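Local coordinates for mannan endo-1,4-beta-mannosidase (PDB 3CBW), which catalyses the random endo-hydrolysis of beta-1,4-mannosidic linkages in mannan, galactomannan and glucomannan, and so takes part in glucomannan breakdown, at residues V276-F290 with F304-G318. The protein carries 3 engineered substitutions. Residues are numbered along the deposited sequence; the frame is centred on the assembly and turned at random.
Sequences VGPQTANGSFDYSLF and FLAWNDEWSAAVNKG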
loop_
_atom_site.group_PDB
_atom_site.type_symbol
_atom_site.label_atom_id
_atom_site.label_comp_id
_atom_site.label_asym_id
_atom_site.label_seq_id
_atom_site.Cartn_x
_atom_site.Cartn_y
_atom_site.Cartn_z
ATOM N N VAL A 276 1.716 -5.173 7.757
ATOM C CA VAL A 276 1.650 -6.112 8.876
ATOM C C VAL A 276 2.807 -5.859 9.822
ATOM O O VAL A 276 3.902 -5.489 9.406
ATOM C CB VAL A 276 1.620 -7.618 8.420
ATOM C CG1 VAL A 276 2.783 -7.975 7.572
ATOM C CG2 VAL A 276 1.586 -8.573 9.612
ATOM N N GLY A 277 2.549 -6.055 11.103
ATOM C CA GLY A 277 3.624 -6.158 12.065
ATOM C C GLY A 277 3.095 -6.384 13.455
ATOM O O GLY A 277 1.884 -6.347 13.695
ATOM N N PRO A 278 4.012 -6.627 14.398
ATOM C CA PRO A 278 3.641 -6.753 15.794
ATOM C C PRO A 278 3.026 -5.478 16.352
ATOM O O PRO A 278 3.485 -4.369 16.052
ATOM C CB PRO A 278 4.970 -7.067 16.494
ATOM C CG PRO A 278 6.030 -6.740 15.536
ATOM C CD PRO A 278 5.451 -6.838 14.167
ATOM N N GLN A 279 1.982 -5.636 17.156
ATOM C CA GLN A 279 1.376 -4.485 17.826
ATOM C C GLN A 279 2.342 -3.901 18.859
ATOM O O GLN A 279 2.461 -2.680 18.982
ATOM C CB GLN A 279 0.044 -4.868 18.472
ATOM C CG GLN A 279 -0.739 -3.695 19.047
ATOM C CD GLN A 279 -2.137 -4.096 19.465
ATOM O OE1 GLN A 279 -2.319 -4.934 20.356
ATOM N NE2 GLN A 279 -3.138 -3.507 18.820
ATOM N N THR A 280 3.034 -4.780 19.578
ATOM C CA THR A 280 4.043 -4.364 20.552
ATOM C C THR A 280 5.313 -5.207 20.417
ATOM O O THR A 280 5.256 -6.382 20.044
ATOM C CB THR A 280 3.519 -4.469 22.007
ATOM O OG1 THR A 280 3.171 -5.827 22.301
ATOM C CG2 THR A 280 2.298 -3.581 22.225
ATOM N N ALA A 281 6.455 -4.600 20.725
ATOM C CA ALA A 281 7.726 -5.320 20.762
ATOM C C ALA A 281 7.835 -6.077 22.084
ATOM O O ALA A 281 8.204 -5.502 23.113
ATOM C CB ALA A 281 8.887 -4.353 20.585
ATOM N N ASN A 282 7.497 -7.366 22.048
ATOM C CA ASN A 282 7.384 -8.185 23.255
ATOM C C ASN A 282 8.189 -9.484 23.207
ATOM O O ASN A 282 8.300 -10.189 24.214
ATOM C CB ASN A 282 5.911 -8.508 23.528
ATOM N N GLY A 283 8.742 -9.796 22.037
ATOM C CA GLY A 283 9.439 -11.061 21.813
ATOM C C GLY A 283 8.491 -12.233 21.620
ATOM O O GLY A 283 8.931 -13.382 21.531
ATOM N N SER A 284 7.192 -11.939 21.563
ATOM C CA SER A 284 6.147 -12.955 21.421
ATOM C C SER A 284 5.729 -13.134 19.966
ATOM O O SER A 284 5.308 -14.228 19.570
ATOM C CB SER A 284 4.915 -12.571 22.250
ATOM O OG SER A 284 3.972 -13.633 22.311
ATOM N N PHE A 285 5.843 -12.072 19.170
ATOM C CA PHE A 285 5.341 -12.096 17.794
ATOM C C PHE A 285 6.051 -13.152 16.966
ATOM O O PHE A 285 7.264 -13.281 17.038
ATOM C CB PHE A 285 5.481 -10.730 17.120
ATOM C CG PHE A 285 4.717 -10.615 15.831
ATOM C CD1 PHE A 285 3.374 -10.234 15.835
ATOM C CD2 PHE A 285 5.334 -10.884 14.618
ATOM C CE1 PHE A 285 2.663 -10.113 14.646
ATOM C CE2 PHE A 285 4.627 -10.787 13.424
ATOM C CZ PHE A 285 3.286 -10.392 13.436
ATOM N N ASP A 286 5.292 -13.902 16.172
ATOM C CA ASP A 286 5.857 -14.982 15.378
ATOM C C ASP A 286 5.283 -14.971 13.962
ATOM O O ASP A 286 4.100 -15.287 13.754
ATOM C CB ASP A 286 5.586 -16.329 16.069
ATOM C CG ASP A 286 6.377 -17.484 15.468
ATOM O OD1 ASP A 286 6.741 -17.436 14.270
ATOM O OD2 ASP A 286 6.626 -18.470 16.204
ATOM N N TYR A 287 6.124 -14.630 12.988
ATOM C CA TYR A 287 5.678 -14.559 11.599
ATOM C C TYR A 287 5.275 -15.922 11.035
ATOM O O TYR A 287 4.520 -15.986 10.068
ATOM C CB TYR A 287 6.716 -13.867 10.702
ATOM C CG TYR A 287 6.578 -12.354 10.667
ATOM C CD1 TYR A 287 5.548 -11.752 9.937
ATOM C CD2 TYR A 287 7.466 -11.520 11.358
ATOM C CE1 TYR A 287 5.402 -10.363 9.888
ATOM C CE2 TYR A 287 7.330 -10.122 11.310
ATOM C CZ TYR A 287 6.288 -9.561 10.581
ATOM O OH TYR A 287 6.123 -8.194 10.532
ATOM N N SER A 288 5.759 -17.013 11.635
ATOM C CA SER A 288 5.340 -18.349 11.189
ATOM C C SER A 288 3.858 -18.589 11.467
ATOM O O SER A 288 3.182 -19.279 10.700
ATOM C CB SER A 288 6.201 -19.464 11.804
ATOM O OG SER A 288 5.926 -19.645 13.178
ATOM N N LEU A 289 3.355 -17.991 12.545
ATOM C CA LEU A 289 1.936 -18.072 12.870
ATOM C C LEU A 289 1.091 -17.236 11.920
ATOM O O LEU A 289 -0.055 -17.571 11.644
ATOM C CB LEU A 289 1.681 -17.672 14.327
ATOM C CG LEU A 289 2.338 -18.603 15.358
ATOM C CD1 LEU A 289 2.261 -17.996 16.745
ATOM C CD2 LEU A 289 1.713 -20.009 15.316
ATOM N N PHE A 290 1.658 -16.136 11.435
ATOM C CA PHE A 290 0.952 -15.281 10.468
ATOM C C PHE A 290 0.720 -16.009 9.138
ATOM O O PHE A 290 -0.392 -15.999 8.605
ATOM C CB PHE A 290 1.730 -13.979 10.266
ATOM C CG PHE A 290 1.180 -13.094 9.180
ATOM C CD1 PHE A 290 -0.112 -12.567 9.270
ATOM C CD2 PHE A 290 1.970 -12.748 8.086
ATOM C CE1 PHE A 290 -0.615 -11.728 8.268
ATOM C CE2 PHE A 290 1.475 -11.920 7.087
ATOM C CZ PHE A 290 0.186 -11.405 7.183
ATOM N N PHE A 304 1.614 -9.932 1.460
ATOM C CA PHE A 304 1.746 -9.183 2.710
ATOM C C PHE A 304 2.908 -8.212 2.588
ATOM O O PHE A 304 3.850 -8.459 1.824
ATOM C CB PHE A 304 1.942 -10.112 3.918
ATOM C CG PHE A 304 3.245 -10.873 3.914
ATOM C CD1 PHE A 304 4.407 -10.296 4.421
ATOM C CD2 PHE A 304 3.302 -12.162 3.411
ATOM C CE1 PHE A 304 5.607 -10.997 4.414
ATOM C CE2 PHE A 304 4.494 -12.875 3.398
ATOM C CZ PHE A 304 5.646 -12.294 3.904
ATOM N N LEU A 305 2.838 -7.112 3.340
ATOM C CA LEU A 305 3.931 -6.144 3.378
ATOM C C LEU A 305 4.250 -5.865 4.831
ATOM O O LEU A 305 3.514 -5.146 5.510
ATOM C CB LEU A 305 3.567 -4.838 2.646
ATOM C CG LEU A 305 4.695 -3.801 2.564
ATOM C CD1 LEU A 305 5.367 -3.869 1.226
ATOM C CD2 LEU A 305 4.209 -2.369 2.836
ATOM N N ALA A 306 5.300 -6.499 5.324
ATOM C CA ALA A 306 5.714 -6.290 6.697
ATOM C C ALA A 306 6.449 -4.974 6.801
ATOM O O ALA A 306 7.183 -4.587 5.887
ATOM C CB ALA A 306 6.581 -7.440 7.175
ATOM N N TRP A 307 6.254 -4.270 7.907
ATOM C CA TRP A 307 6.955 -3.001 8.077
ATOM C C TRP A 307 8.438 -3.237 8.410
ATOM O O TRP A 307 8.888 -4.377 8.524
ATOM C CB TRP A 307 6.250 -2.133 9.119
ATOM C CG TRP A 307 6.213 -0.664 8.782
ATOM C CD1 TRP A 307 6.801 0.365 9.482
ATOM C CD2 TRP A 307 5.544 -0.055 7.662
ATOM N NE1 TRP A 307 6.537 1.565 8.862
ATOM C CE2 TRP A 307 5.759 1.342 7.757
ATOM C CE3 TRP A 307 4.786 -0.554 6.591
ATOM C CZ2 TRP A 307 5.241 2.246 6.823
ATOM C CZ3 TRP A 307 4.285 0.357 5.651
ATOM C CH2 TRP A 307 4.510 1.739 5.786
ATOM N N ASN A 308 9.207 -2.160 8.494
ATOM C CA ASN A 308 10.648 -2.263 8.756
ATOM C C ASN A 308 10.949 -2.094 10.246
ATOM O O ASN A 308 10.053 -2.266 11.081
ATOM C CB ASN A 308 11.434 -1.268 7.886
ATOM C CG ASN A 308 11.101 0.185 8.190
ATOM O OD1 ASN A 308 10.136 0.498 8.888
ATOM N ND2 ASN A 308 11.911 1.089 7.657
ATOM N N ASP A 309 12.201 -1.766 10.573
ATOM C CA ASP A 309 12.628 -1.531 11.956
ATOM C C ASP A 309 12.186 -2.671 12.884
ATOM O O ASP A 309 12.385 -3.832 12.538
ATOM C CB ASP A 309 12.166 -0.146 12.428
ATOM C CG ASP A 309 12.729 0.985 11.567
ATOM O OD1 ASP A 309 13.746 0.777 10.867
ATOM O OD2 ASP A 309 12.152 2.088 11.600
ATOM N N GLU A 310 11.593 -2.360 14.036
ATOM C CA GLU A 310 11.245 -3.405 15.014
ATOM C C GLU A 310 10.115 -4.344 14.561
ATOM O O GLU A 310 9.918 -5.416 15.149
ATOM C CB GLU A 310 10.942 -2.803 16.397
ATOM C CG GLU A 310 9.752 -1.858 16.440
ATOM C CD GLU A 310 10.142 -0.392 16.276
ATOM O OE1 GLU A 310 9.454 0.461 16.880
ATOM O OE2 GLU A 310 11.132 -0.090 15.565
ATOM N N TRP A 311 9.384 -3.936 13.521
ATOM C CA TRP A 311 8.315 -4.745 12.935
ATOM C C TRP A 311 8.833 -5.735 11.891
ATOM O O TRP A 311 8.085 -6.590 11.411
ATOM C CB TRP A 311 7.255 -3.848 12.274
ATOM C CG TRP A 311 6.553 -2.914 13.214
ATOM C CD1 TRP A 311 5.492 -3.202 14.021
ATOM C CD2 TRP A 311 6.859 -1.533 13.429
ATOM N NE1 TRP A 311 5.120 -2.086 14.738
ATOM C CE2 TRP A 311 5.948 -1.048 14.394
ATOM C CE3 TRP A 311 7.824 -0.660 12.907
ATOM C CZ2 TRP A 311 5.970 0.280 14.845
ATOM C CZ3 TRP A 311 7.848 0.660 13.363
ATOM C CH2 TRP A 311 6.925 1.113 14.318
ATOM N N SER A 312 10.109 -5.603 11.522
ATOM C CA SER A 312 10.682 -6.341 10.397
ATOM C C SER A 312 10.629 -7.844 10.570
ATOM O O SER A 312 10.876 -8.364 11.659
ATOM C CB SER A 312 12.139 -5.926 10.180
ATOM O OG SER A 312 12.791 -6.774 9.242
ATOM N N ALA A 313 10.356 -8.550 9.477
ATOM C CA ALA A 313 10.465 -10.003 9.487
ATOM C C ALA A 313 11.865 -10.432 9.925
ATOM O O ALA A 313 12.015 -11.420 10.631
ATOM C CB ALA A 313 10.156 -10.567 8.115
ATOM N N ALA A 314 12.889 -9.672 9.526
ATOM C CA ALA A 314 14.272 -10.075 9.786
ATOM C C ALA A 314 14.616 -10.203 11.270
ATOM O O ALA A 314 15.460 -11.028 11.637
ATOM C CB ALA A 314 15.254 -9.133 9.096
ATOM N N VAL A 315 13.963 -9.404 12.113
ATOM C CA VAL A 315 14.312 -9.340 13.545
ATOM C C VAL A 315 13.257 -9.985 14.439
ATOM O O VAL A 315 13.344 -9.926 15.668
ATOM C CB VAL A 315 14.588 -7.887 14.005
ATOM C CG1 VAL A 315 15.687 -7.259 13.152
ATOM C CG2 VAL A 315 13.316 -7.038 13.969
ATOM N N ASN A 316 12.241 -10.583 13.824
ATOM C CA ASN A 316 11.183 -11.220 14.583
ATOM C C ASN A 316 11.226 -12.718 14.392
ATOM O O ASN A 316 11.789 -13.216 13.413
ATOM C CB ASN A 316 9.822 -10.645 14.176
ATOM C CG ASN A 316 9.515 -9.346 14.880
ATOM O OD1 ASN A 316 9.151 -9.342 16.059
ATOM N ND2 ASN A 316 9.672 -8.228 14.173
ATOM N N LYS A 317 10.648 -13.464 15.328
ATOM C CA LYS A 317 10.713 -14.911 15.189
ATOM C C LYS A 317 9.889 -15.417 13.997
ATOM O O LYS A 317 8.937 -14.763 13.547
ATOM C CB LYS A 317 10.445 -15.644 16.518
ATOM C CG LYS A 317 9.035 -15.913 16.916
ATOM C CD LYS A 317 8.976 -16.706 18.245
ATOM C CE LYS A 317 9.382 -15.846 19.444
ATOM N NZ LYS A 317 9.351 -16.582 20.762
ATOM N N GLY A 318 10.315 -16.543 13.448
ATOM C CA GLY A 318 9.598 -17.191 12.355
ATOM C C GLY A 318 9.890 -16.658 10.961
ATOM O O GLY A 318 9.212 -17.037 10.009
HETATM O O HOH W 1 3.208 -1.202 16.575
#
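Val276 and Ala306 pair in parallel register where strands 276-278 and 304-306 cross at -43°: Val276 N donates to Leu305 O at 2.9 Å, and Trp307 N meets Val276 O nearly along its C=O direction. These are the neighbouring strands of a beta-alpha-beta unit in the TIM-barrel of this family 26 glycosidase. At the start of helix 287-297, the edge of Phe290 turns toward the face of Phe304, planes at 85°, with Phe290 CE2 3.7 Å from Phe304 CB; Val276 CG2 lies over the centre of the Phe290 ring.

Tyr287 OH donates to Trp311 O at 2.7 Å, nearly in line with the carbonyl, while Phe285 CE2 sits over one face of the Tyr287 ring and Ala313 CB over the rim of the other. Asn316 CB meets the Tyr287 edge, and Asn316 ND2 binds both Glu310 O and Ser312 O, which closes the 310-316 loop on itself. Pro278 CD packs 3.6 Å from Trp311 CD1, and a water joins Trp311 NE1 to Gln279 O.

Tyr287 N donates to Lys317 O. Asp286, its CG swung anti to its own N (chi1 -168°), presents OD1 to Ser288 N (2.8 Å) and Ser288 OG, both from one face of the carboxylate; Lys317 CG lies over the opposite face, 3.4 Å from Asp286 CG. Replacing Asp286 by an alanine is likely to leave Ser288 N and OG without their shared acceptor and Lys317 without the carboxylate it packs on. Bonds from Tyr287 at its backbone and hydroxyl thus tie the helix start to the loop following Trp307, a probable substrate-binding residue beside the predicted nucleophile Glu275.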